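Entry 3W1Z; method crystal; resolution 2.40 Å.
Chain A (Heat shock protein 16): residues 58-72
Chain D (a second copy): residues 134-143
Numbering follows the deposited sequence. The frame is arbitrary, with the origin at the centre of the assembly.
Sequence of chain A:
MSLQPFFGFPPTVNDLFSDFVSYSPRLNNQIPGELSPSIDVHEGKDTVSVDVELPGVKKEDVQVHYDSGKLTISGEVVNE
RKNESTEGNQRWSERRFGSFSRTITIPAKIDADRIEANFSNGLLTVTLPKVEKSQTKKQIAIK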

# COMPACT_ATOMS: atom_id res chain seq x y z
N LYS A 58 19.44 17.07 34.54
CA LYS A 58 19.89 17.62 35.81
C LYS A 58 20.08 19.12 35.65
O LYS A 58 20.51 19.58 34.59
CB LYS A 58 21.20 16.96 36.27
CG LYS A 58 21.20 15.44 36.23
CD LYS A 58 21.81 14.92 34.93
CE LYS A 58 22.03 13.42 34.98
NZ LYS A 58 23.00 13.04 36.04
N LYS A 59 19.78 19.89 36.70
CA LYS A 59 19.81 21.35 36.62
C LYS A 59 21.22 21.89 36.34
O LYS A 59 21.37 22.98 35.80
CB LYS A 59 19.24 21.98 37.89
CG LYS A 59 20.30 22.34 38.92
CD LYS A 59 19.78 22.17 40.33
CE LYS A 59 20.88 21.65 41.24
NZ LYS A 59 21.49 20.40 40.68
N GLU A 60 22.23 21.12 36.71
CA GLU A 60 23.61 21.54 36.49
C GLU A 60 24.02 21.36 35.03
O GLU A 60 25.06 21.86 34.60
CB GLU A 60 24.56 20.77 37.42
CG GLU A 60 24.34 19.26 37.43
CD GLU A 60 25.58 18.48 37.04
OE1 GLU A 60 26.57 19.11 36.63
OE2 GLU A 60 25.56 17.24 37.15
N ASP A 61 23.20 20.64 34.28
CA ASP A 61 23.44 20.43 32.85
C ASP A 61 22.81 21.51 31.98
O ASP A 61 23.10 21.60 30.79
CB ASP A 61 22.94 19.05 32.41
CG ASP A 61 23.93 17.95 32.73
OD1 ASP A 61 23.82 17.33 33.81
OD2 ASP A 61 24.82 17.69 31.89
N VAL A 62 21.95 22.33 32.58
CA VAL A 62 21.27 23.39 31.85
C VAL A 62 21.70 24.77 32.33
O VAL A 62 21.78 25.02 33.53
CB VAL A 62 19.73 23.24 31.94
CG1 VAL A 62 19.33 22.59 33.25
CG2 VAL A 62 19.03 24.58 31.76
N GLN A 63 22.00 25.66 31.39
CA GLN A 63 22.36 27.03 31.74
C GLN A 63 21.38 28.05 31.16
O GLN A 63 20.81 27.86 30.08
CB GLN A 63 23.79 27.36 31.29
CG GLN A 63 24.01 27.33 29.79
CD GLN A 63 24.63 26.04 29.32
OE1 GLN A 63 25.35 25.37 30.07
NE2 GLN A 63 24.37 25.67 28.07
N VAL A 64 21.21 29.14 31.91
CA VAL A 64 20.32 30.23 31.55
C VAL A 64 21.09 31.54 31.55
O VAL A 64 21.69 31.91 32.57
CB VAL A 64 19.15 30.35 32.54
CG1 VAL A 64 18.18 31.43 32.09
CG2 VAL A 64 18.43 29.02 32.68
N HIS A 65 21.09 32.25 30.43
CA HIS A 65 21.78 33.53 30.33
C HIS A 65 20.85 34.63 29.85
O HIS A 65 20.15 34.47 28.85
CB HIS A 65 22.98 33.43 29.39
CG HIS A 65 24.17 32.72 29.98
ND1 HIS A 65 24.26 31.35 30.02
CD2 HIS A 65 25.29 33.21 30.54
CE1 HIS A 65 25.41 31.02 30.59
NE2 HIS A 65 26.05 32.12 30.91
N TYR A 66 20.83 35.76 30.56
CA TYR A 66 20.07 36.91 30.09
C TYR A 66 20.99 38.00 29.56
O TYR A 66 21.90 38.46 30.26
CB TYR A 66 19.18 37.47 31.21
CG TYR A 66 18.27 38.59 30.76
CD1 TYR A 66 16.99 38.32 30.27
CD2 TYR A 66 18.68 39.92 30.81
CE1 TYR A 66 16.16 39.35 29.85
CE2 TYR A 66 17.86 40.94 30.39
CZ TYR A 66 16.60 40.65 29.92
OH TYR A 66 15.78 41.68 29.50
N ASP A 67 20.77 38.39 28.30
CA ASP A 67 21.55 39.45 27.68
C ASP A 67 20.65 40.43 26.94
O ASP A 67 19.98 40.04 25.97
CB ASP A 67 22.57 38.87 26.70
CG ASP A 67 23.54 39.91 26.14
OD1 ASP A 67 23.41 41.11 26.46
OD2 ASP A 67 24.42 39.50 25.36
N SER A 68 20.63 41.68 27.40
CA SER A 68 20.03 42.80 26.67
C SER A 68 18.64 42.52 26.10
O SER A 68 18.35 42.89 24.96
CB SER A 68 20.96 43.24 25.54
OG SER A 68 22.32 43.16 25.96
N GLY A 69 17.78 41.88 26.89
CA GLY A 69 16.42 41.61 26.45
C GLY A 69 16.23 40.23 25.85
O GLY A 69 15.12 39.87 25.45
N LYS A 70 17.30 39.45 25.78
CA LYS A 70 17.22 38.10 25.23
C LYS A 70 17.55 37.04 26.27
O LYS A 70 18.65 37.01 26.82
CB LYS A 70 18.13 37.93 24.01
CG LYS A 70 17.68 38.69 22.77
CD LYS A 70 18.23 40.11 22.77
CE LYS A 70 17.18 41.11 22.33
NZ LYS A 70 17.72 42.50 22.36
N LEU A 71 16.59 36.16 26.53
CA LEU A 71 16.79 35.04 27.43
C LEU A 71 17.21 33.81 26.62
O LEU A 71 16.48 33.35 25.76
CB LEU A 71 15.50 34.73 28.18
CG LEU A 71 15.56 33.62 29.23
CD1 LEU A 71 16.36 34.09 30.44
CD2 LEU A 71 14.17 33.18 29.64
N THR A 72 18.40 33.30 26.90
CA THR A 72 18.88 32.10 26.23
C THR A 72 18.96 30.93 27.21
O THR A 72 19.63 31.01 28.24
CB THR A 72 20.25 32.31 25.56
OG1 THR A 72 20.07 33.05 24.34
CG2 THR A 72 20.90 30.98 25.23
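Chain D (134-143) SQTKKQIAIK

How does the chain D tail lie on chain A? It is extended, and its strand 138-140 runs antiparallel to strand 62-67 of chain A, with 143° between their directions and a closest approach of 4.6 Å between their axes. Tyr A66 pairs with Lys D138 through two backbone bonds, Tyr A66 N to Lys D138 O at 2.9 Å and Lys D138 N to Tyr A66 O at 2.8 Å. Further along, Ile D140 N donates to Val A64 O at 2.8 Å. A water accepts from Val A64 N at 3.1 Å and donates to Ile D140 O at 2.7 Å, so it links two backbone groups that do not meet directly.

What do the isoleucines of the tail rest on? Ile D140 lies on the same face of the sheet as Val A64 and Tyr A66. Its chi1 is m and its chi2, at 146°, falls between wells; in this conformation Ile D140 CD1 reaches Val A64 CG1 at 3.7 Å, Tyr A66 CB at 3.8 Å and Leu A71 CD1 at 4.0 Å. Tyr A66, with chi1 t, offers its CB here while the end of its side chain leads away. Ile D142 points toward chain A, with chi1 m and chi2 t. Ile D142 CD1 lies 4.0 Å from Val A64 CG2 and 4.1 Å from Val A62 CG2, and comes within 3.2 Å of Val A62 O. It has the largest covered area of any residue in the contact.

What faces His A65 on the other side of the sheet? Gln D139 does, in a pair without backbone bonds between its members, the CA atoms of His A65 and Gln D139 being 4.5 Å apart. The glutamine is nearly straight, chi1 and chi2 both t, and Gln D139 CG sits over one face of the imidazole, 4.1 Å from the centroid of the His A65 ring. With chi1 m, His A65 brings the ring end nearer, leaving His A65 NE2 3.2 Å from Gln D139 OE1. The glutamine's other terminal atom, Gln D139 NE2, donates to the oxygen of the bridging water at 2.9 Å.

How does the contact finish at the turn? Asp A67 to Lys A70 form a type I' turn, in which Ser A68 OG makes a very short 2.4 Å bond to Asp A67 OD1. Ser A68 OG also accepts a weak bond from Gln D135 NE2 at 3.2 Å; Gln D135, a poorly ordered residue with chi1 p and chi2 m, brings its end nearer to chain A. Lys D137 CG lies 3.3 Å from Asp A67 OD2, but the end of the lysine leads away.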

# COMPACT_ATOMS: atom_id res chain seq x y z
N SER D 134 27.74 47.71 24.39
CA SER D 134 26.72 48.03 25.38
C SER D 134 26.49 46.92 26.40
O SER D 134 27.23 45.94 26.42
CB SER D 134 25.40 48.41 24.70
OG SER D 134 25.46 49.73 24.17
N GLN D 135 25.47 47.10 27.23
CA GLN D 135 25.27 46.26 28.41
C GLN D 135 25.28 44.77 28.09
O GLN D 135 24.54 44.29 27.23
CB GLN D 135 24.00 46.66 29.17
CG GLN D 135 22.67 46.33 28.47
CD GLN D 135 22.46 47.08 27.17
OE1 GLN D 135 22.71 48.28 27.08
NE2 GLN D 135 22.02 46.36 26.14
N THR D 136 26.14 44.04 28.80
CA THR D 136 26.38 42.63 28.52
C THR D 136 25.53 41.67 29.34
O THR D 136 24.59 42.08 30.03
CB THR D 136 27.88 42.27 28.66
OG1 THR D 136 28.63 43.46 28.93
CG2 THR D 136 28.39 41.62 27.39
N LYS D 137 25.89 40.39 29.27
CA LYS D 137 25.06 39.32 29.80
C LYS D 137 25.07 39.20 31.32
O LYS D 137 25.78 39.91 32.02
CB LYS D 137 25.52 37.99 29.20
CG LYS D 137 26.09 38.10 27.80
CD LYS D 137 26.65 36.77 27.32
CE LYS D 137 27.83 36.32 28.18
NZ LYS D 137 28.99 37.25 28.07
N LYS D 138 24.25 38.27 31.80
CA LYS D 138 24.27 37.81 33.18
C LYS D 138 23.91 36.33 33.16
O LYS D 138 22.97 35.94 32.47
CB LYS D 138 23.25 38.59 34.01
CG LYS D 138 22.83 37.91 35.31
CD LYS D 138 21.67 38.63 35.97
CE LYS D 138 21.06 37.81 37.10
NZ LYS D 138 22.03 37.54 38.19
N GLN D 139 24.64 35.51 33.90
CA GLN D 139 24.25 34.11 34.01
C GLN D 139 23.33 33.91 35.21
O GLN D 139 23.67 34.28 36.33
CB GLN D 139 25.45 33.17 34.12
CG GLN D 139 25.04 31.75 34.53
CD GLN D 139 26.06 30.70 34.16
OE1 GLN D 139 27.18 31.01 33.74
NE2 GLN D 139 25.68 29.43 34.31
N ILE D 140 22.17 33.33 34.96
CA ILE D 140 21.20 33.08 36.01
C ILE D 140 21.38 31.69 36.59
O ILE D 140 21.37 30.69 35.86
CB ILE D 140 19.77 33.23 35.47
CG1 ILE D 140 19.58 34.63 34.88
CG2 ILE D 140 18.75 32.96 36.57
CD1 ILE D 140 18.65 34.68 33.70
N ALA D 141 21.56 31.62 37.90
CA ALA D 141 21.68 30.35 38.60
C ALA D 141 20.29 29.77 38.86
O ALA D 141 19.36 30.51 39.17
CB ALA D 141 22.44 30.52 39.90
N ILE D 142 20.17 28.46 38.72
CA ILE D 142 18.88 27.80 38.85
C ILE D 142 18.70 27.16 40.22
O ILE D 142 19.51 26.33 40.64
CB ILE D 142 18.70 26.72 37.77
CG1 ILE D 142 19.01 27.30 36.39
CG2 ILE D 142 17.30 26.14 37.82
CD1 ILE D 142 19.56 26.29 35.42
N LYS D 143 17.63 27.54 40.91
CA LYS D 143 17.31 26.95 42.20
C LYS D 143 16.66 25.59 42.01
O LYS D 143 15.55 25.49 41.48
CB LYS D 143 16.39 27.87 43.00
CG LYS D 143 16.86 29.32 43.09
CD LYS D 143 18.27 29.40 43.65
CE LYS D 143 19.26 29.90 42.60
NZ LYS D 143 20.62 29.33 42.81
OXT LYS D 143 17.22 24.56 42.37
O HOH W 1 22.80 28.87 34.51